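Local coordinates for protein hydrolase, isochorismatase family (Pseudomonas putida, PDB 4L07) that probably hydrolyses the amide of maleamate to maleate and ammonia, as an amidase of the isochorismatase family, at residues His21-Phe33 against Ala58-Ile70. Residues are numbered along the deposited sequence; the frame is centred on the assembly and turned at random.
Sequences HPAIIVVDFSYGF and ARALEFPVIFTTI
Strands Pro22-Val27 and Val65-Ile70 run parallel, their short axes 4.8 Å apart at closest approach and 18° from parallel. Four near-straight backbone bonds zip them together: Ile24 N to Pro64 O, Ile66 N to Ile24 O, Val26 N to Ile66 O and Thr68 N to Val26 O. Past the last, the ladder weakens to a bent bond from Asp28 N to Thr68 O, and a water adds to it, donating to Val26 O and Thr68 O while accepting from Phe29 N.

On one face of the sheet, Val26 lies alongside Phe67, its CG2 over the ring face, 4.2 Å from the centroid. Farther back, Ile24 CG1, placed beside its backbone N (chi1 -42°), presses tightly on Ala58 CB at 3.4 Å, tying the strand to the end of helix 45-60. That helix connects two adjacent inner strands of the six-stranded parallel sheet in a beta-alpha-beta crossover, the core of the isochorismatase-like fold. Where the crossover re-enters, Pro22 CD sits almost centrally over the Phe63 ring, 9° off its normal.

At the C-terminal ends, Thr68 OG1 donates to Asp28 OD1 over 2.9 Å, arriving well above the carboxylate plane. OD2 meets Ile70 CD1 and forms a salt bridge with Lys116 of strand 112-116, an arrangement consistent with the Asp-Lys-Cys triad of isochorismatase-family amidases. A second water links Ser30 OG with Thr69 OG1 and Ile70 O; Thr69 OG1 also bonds to Val99 O.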
loop_
_atom_site.group_PDB
_atom_site.type_symbol
_atom_site.label_atom_id
_atom_site.label_comp_id
_atom_site.label_asym_id
_atom_site.label_seq_id
_atom_site.Cartn_x
_atom_site.Cartn_y
_atom_site.Cartn_z
ATOM N N HIS A 21 5.310 -22.483 6.658
ATOM C CA HIS A 21 4.543 -22.258 5.428
ATOM C C HIS A 21 5.314 -21.445 4.421
ATOM O O HIS A 21 5.109 -20.231 4.291
ATOM C CB HIS A 21 3.191 -21.625 5.736
ATOM C CG HIS A 21 2.330 -22.452 6.660
ATOM N ND1 HIS A 21 1.746 -23.603 6.270
ATOM C CD2 HIS A 21 1.972 -22.261 7.992
ATOM C CE1 HIS A 21 1.047 -24.121 7.298
ATOM N NE2 HIS A 21 1.184 -23.300 8.350
ATOM N N PRO A 22 6.225 -22.109 3.688
ATOM C CA PRO A 22 7.124 -21.456 2.749
ATOM C C PRO A 22 6.464 -21.075 1.430
ATOM O O PRO A 22 5.529 -21.743 0.986
ATOM C CB PRO A 22 8.199 -22.524 2.478
ATOM C CG PRO A 22 7.946 -23.631 3.456
ATOM C CD PRO A 22 6.486 -23.556 3.769
ATOM N N ALA A 23 6.983 -20.016 0.813
ATOM C CA ALA A 23 6.646 -19.647 -0.554
ATOM C C ALA A 23 7.899 -19.144 -1.258
ATOM O O ALA A 23 8.793 -18.557 -0.628
ATOM C CB ALA A 23 5.548 -18.589 -0.577
ATOM N N ILE A 24 7.974 -19.404 -2.560
ATOM C CA ILE A 24 9.118 -18.997 -3.366
ATOM C C ILE A 24 8.710 -17.799 -4.225
ATOM O O ILE A 24 7.701 -17.850 -4.935
ATOM C CB ILE A 24 9.606 -20.152 -4.288
ATOM C CG1 ILE A 24 9.609 -21.515 -3.558
ATOM C CG2 ILE A 24 10.939 -19.816 -4.965
ATOM C CD1 ILE A 24 10.473 -21.629 -2.310
ATOM N N ILE A 25 9.494 -16.726 -4.155
ATOM C CA ILE A 25 9.291 -15.569 -5.027
ATOM C C ILE A 25 10.469 -15.481 -5.992
ATOM O O ILE A 25 11.615 -15.348 -5.566
ATOM C CB ILE A 25 9.168 -14.249 -4.232
ATOM C CG1 ILE A 25 8.134 -14.388 -3.105
ATOM C CG2 ILE A 25 8.856 -13.092 -5.178
ATOM C CD1 ILE A 25 8.230 -13.309 -2.042
ATOM N N VAL A 26 10.177 -15.571 -7.283
ATOM C CA VAL A 26 11.206 -15.481 -8.324
ATOM C C VAL A 26 11.098 -14.109 -8.981
ATOM O O VAL A 26 10.193 -13.845 -9.771
ATOM C CB VAL A 26 11.050 -16.604 -9.368
ATOM C CG1 VAL A 26 12.206 -16.586 -10.366
ATOM C CG2 VAL A 26 10.980 -17.947 -8.669
ATOM N N VAL A 27 12.027 -13.228 -8.624
ATOM C CA VAL A 27 11.960 -11.824 -9.028
ATOM C C VAL A 27 12.605 -11.550 -10.387
ATOM O O VAL A 27 13.831 -11.607 -10.525
ATOM C CB VAL A 27 12.617 -10.907 -7.965
ATOM C CG1 VAL A 27 12.482 -9.444 -8.358
ATOM C CG2 VAL A 27 12.008 -11.156 -6.596
ATOM N N ASP A 28 11.765 -11.258 -11.381
ATOM C CA ASP A 28 12.205 -10.701 -12.667
ATOM C C ASP A 28 13.273 -11.516 -13.403
ATOM O O ASP A 28 14.187 -10.938 -14.004
ATOM C CB ASP A 28 12.698 -9.252 -12.498
ATOM C CG ASP A 28 11.622 -8.319 -11.965
ATOM O OD1 ASP A 28 10.427 -8.695 -11.984
ATOM O OD2 ASP A 28 11.973 -7.192 -11.543
ATOM N N PHE A 29 13.159 -12.842 -13.367
ATOM C CA PHE A 29 13.938 -13.682 -14.283
ATOM C C PHE A 29 13.226 -13.714 -15.648
ATOM O O PHE A 29 12.875 -14.780 -16.163
ATOM C CB PHE A 29 14.160 -15.103 -13.732
ATOM C CG PHE A 29 15.373 -15.251 -12.831
ATOM C CD1 PHE A 29 16.480 -14.408 -12.950
ATOM C CD2 PHE A 29 15.421 -16.278 -11.891
ATOM C CE1 PHE A 29 17.590 -14.570 -12.124
ATOM C CE2 PHE A 29 16.526 -16.446 -11.062
ATOM C CZ PHE A 29 17.613 -15.587 -11.180
ATOM N N SER A 30 12.997 -12.529 -16.204
ATOM C CA SER A 30 12.459 -12.365 -17.556
ATOM C C SER A 30 13.627 -12.228 -18.525
ATOM O O SER A 30 14.746 -11.922 -18.107
ATOM C CB SER A 30 11.555 -11.133 -17.628
ATOM O OG SER A 30 12.293 -9.944 -17.410
ATOM N N TYR A 31 13.379 -12.451 -19.813
ATOM C CA TYR A 31 14.449 -12.355 -20.813
ATOM C C TYR A 31 15.141 -10.987 -20.818
ATOM O O TYR A 31 16.338 -10.897 -21.066
ATOM C CB TYR A 31 13.934 -12.709 -22.211
ATOM C CG TYR A 31 13.595 -14.175 -22.363
ATOM C CD1 TYR A 31 14.593 -15.155 -22.302
ATOM C CD2 TYR A 31 12.278 -14.590 -22.560
ATOM C CE1 TYR A 31 14.284 -16.502 -22.439
ATOM C CE2 TYR A 31 11.962 -15.933 -22.689
ATOM C CZ TYR A 31 12.969 -16.882 -22.635
ATOM O OH TYR A 31 12.651 -18.213 -22.769
ATOM N N GLY A 32 14.385 -9.931 -20.532
ATOM C CA GLY A 32 14.940 -8.579 -20.441
ATOM C C GLY A 32 16.077 -8.465 -19.438
ATOM O O GLY A 32 16.969 -7.629 -19.596
ATOM N N PHE A 33 16.045 -9.319 -18.418
ATOM C CA PHE A 33 17.059 -9.332 -17.374
ATOM C C PHE A 33 18.033 -10.514 -17.468
ATOM O O PHE A 33 19.053 -10.506 -16.795
ATOM C CB PHE A 33 16.404 -9.279 -15.988
ATOM C CG PHE A 33 15.651 -8.002 -15.734
ATOM C CD1 PHE A 33 16.330 -6.840 -15.381
ATOM C CD2 PHE A 33 14.265 -7.952 -15.870
ATOM C CE1 PHE A 33 15.643 -5.654 -15.163
ATOM C CE2 PHE A 33 13.573 -6.767 -15.654
ATOM C CZ PHE A 33 14.264 -5.617 -15.302
ATOM N N ALA A 58 9.513 -26.992 -4.324
ATOM C CA ALA A 58 8.412 -26.276 -3.671
ATOM C C ALA A 58 7.063 -26.570 -4.323
ATOM O O ALA A 58 6.072 -26.845 -3.628
ATOM C CB ALA A 58 8.679 -24.776 -3.665
ATOM N N ARG A 59 7.032 -26.515 -5.651
ATOM C CA ARG A 59 5.812 -26.762 -6.416
ATOM C C ARG A 59 5.268 -28.163 -6.142
ATOM O O ARG A 59 4.072 -28.333 -5.894
ATOM C CB ARG A 59 6.068 -26.570 -7.912
ATOM C CG ARG A 59 4.818 -26.281 -8.730
ATOM C CD ARG A 59 5.094 -26.343 -10.227
ATOM N NE ARG A 59 5.872 -25.198 -10.709
ATOM C CZ ARG A 59 7.179 -25.217 -10.966
ATOM N NH1 ARG A 59 7.885 -26.329 -10.786
ATOM N NH2 ARG A 59 7.784 -24.117 -11.406
ATOM N N ALA A 60 6.155 -29.154 -6.182
ATOM C CA ALA A 60 5.795 -30.545 -5.911
ATOM C C ALA A 60 5.270 -30.739 -4.488
ATOM O O ALA A 60 4.405 -31.584 -4.253
ATOM C CB ALA A 60 6.979 -31.462 -6.181
ATOM N N LEU A 61 5.786 -29.944 -3.551
ATOM C CA LEU A 61 5.359 -29.984 -2.152
ATOM C C LEU A 61 4.124 -29.124 -1.883
ATOM O O LEU A 61 3.678 -29.017 -0.740
ATOM C CB LEU A 61 6.509 -29.572 -1.220
ATOM C CG LEU A 61 7.745 -30.478 -1.169
ATOM C CD1 LEU A 61 8.804 -29.888 -0.246
ATOM C CD2 LEU A 61 7.391 -31.899 -0.748
ATOM N N GLU A 62 3.584 -28.525 -2.944
ATOM C CA GLU A 62 2.388 -27.668 -2.884
ATOM C C GLU A 62 2.564 -26.389 -2.057
ATOM O O GLU A 62 1.620 -25.884 -1.443
ATOM C CB GLU A 62 1.144 -28.471 -2.467
ATOM C CG GLU A 62 0.806 -29.569 -3.466
ATOM C CD GLU A 62 -0.328 -30.482 -3.026
ATOM O OE1 GLU A 62 -0.746 -31.324 -3.850
ATOM O OE2 GLU A 62 -0.799 -30.374 -1.871
ATOM N N PHE A 63 3.788 -25.869 -2.057
ATOM C CA PHE A 63 4.066 -24.545 -1.507
ATOM C C PHE A 63 3.949 -23.544 -2.652
ATOM O O PHE A 63 4.325 -23.863 -3.788
ATOM C CB PHE A 63 5.473 -24.472 -0.908
ATOM C CG PHE A 63 5.740 -25.481 0.173
ATOM C CD1 PHE A 63 4.745 -25.843 1.083
ATOM C CD2 PHE A 63 7.007 -26.045 0.306
ATOM C CE1 PHE A 63 5.002 -26.772 2.084
ATOM C CE2 PHE A 63 7.269 -26.967 1.310
ATOM C CZ PHE A 63 6.266 -27.329 2.198
ATOM N N PRO A 64 3.428 -22.335 -2.369
ATOM C CA PRO A 64 3.276 -21.348 -3.442
ATOM C C PRO A 64 4.590 -20.992 -4.135
ATOM O O PRO A 64 5.616 -20.809 -3.478
ATOM C CB PRO A 64 2.694 -20.131 -2.719
ATOM C CG PRO A 64 1.935 -20.726 -1.582
ATOM C CD PRO A 64 2.774 -21.888 -1.123
ATOM N N VAL A 65 4.546 -20.920 -5.460
ATOM C CA VAL A 65 5.676 -20.471 -6.281
ATOM C C VAL A 65 5.156 -19.346 -7.162
ATOM O O VAL A 65 4.272 -19.566 -7.987
ATOM C CB VAL A 65 6.236 -21.604 -7.173
ATOM C CG1 VAL A 65 7.247 -21.058 -8.183
ATOM C CG2 VAL A 65 6.860 -22.704 -6.325
ATOM N N ILE A 66 5.690 -18.140 -6.974
ATOM C CA ILE A 66 5.200 -16.949 -7.677
ATOM C C ILE A 66 6.342 -16.227 -8.403
ATOM O O ILE A 66 7.367 -15.902 -7.793
ATOM C CB ILE A 66 4.486 -15.975 -6.708
ATOM C CG1 ILE A 66 3.304 -16.672 -6.023
ATOM C CG2 ILE A 66 3.997 -14.731 -7.447
ATOM C CD1 ILE A 66 2.791 -15.953 -4.791
ATOM N N PHE A 67 6.159 -15.995 -9.703
ATOM C CA PHE A 67 7.119 -15.260 -10.529
ATOM C C PHE A 67 6.676 -13.816 -10.709
ATOM O O PHE A 67 5.482 -13.541 -10.812
ATOM C CB PHE A 67 7.227 -15.902 -11.917
ATOM C CG PHE A 67 7.829 -17.278 -11.914
ATOM C CD1 PHE A 67 7.072 -18.395 -11.559
ATOM C CD2 PHE A 67 9.155 -17.464 -12.297
ATOM C CE1 PHE A 67 7.633 -19.666 -11.559
ATOM C CE2 PHE A 67 9.721 -18.734 -12.305
ATOM C CZ PHE A 67 8.961 -19.833 -11.932
ATOM N N THR A 68 7.640 -12.898 -10.764
ATOM C CA THR A 68 7.349 -11.495 -11.056
ATOM C C THR A 68 8.011 -11.048 -12.353
ATOM O O THR A 68 9.021 -11.616 -12.775
ATOM C CB THR A 68 7.773 -10.555 -9.902
ATOM O OG1 THR A 68 9.183 -10.331 -9.950
ATOM C CG2 THR A 68 7.411 -11.152 -8.550
ATOM N N THR A 69 7.428 -10.035 -12.980
ATOM C CA THR A 69 7.987 -9.423 -14.177
ATOM C C THR A 69 7.626 -7.941 -14.170
ATOM O O THR A 69 6.565 -7.551 -13.658
ATOM C CB THR A 69 7.498 -10.125 -15.476
ATOM O OG1 THR A 69 8.258 -9.671 -16.604
ATOM C CG2 THR A 69 6.012 -9.862 -15.731
ATOM N N ILE A 70 8.522 -7.122 -14.708
ATOM C CA ILE A 70 8.243 -5.715 -14.952
ATOM C C ILE A 70 7.749 -5.584 -16.394
ATOM O O ILE A 70 8.444 -5.982 -17.337
ATOM C CB ILE A 70 9.507 -4.838 -14.763
ATOM C CG1 ILE A 70 9.961 -4.842 -13.291
ATOM C CG2 ILE A 70 9.247 -3.421 -15.263
ATOM C CD1 ILE A 70 11.339 -4.241 -13.055
HETATM O O HOH W 1 10.516 -14.007 -12.655
HETATM O O HOH W 2 10.442 -8.016 -16.914
#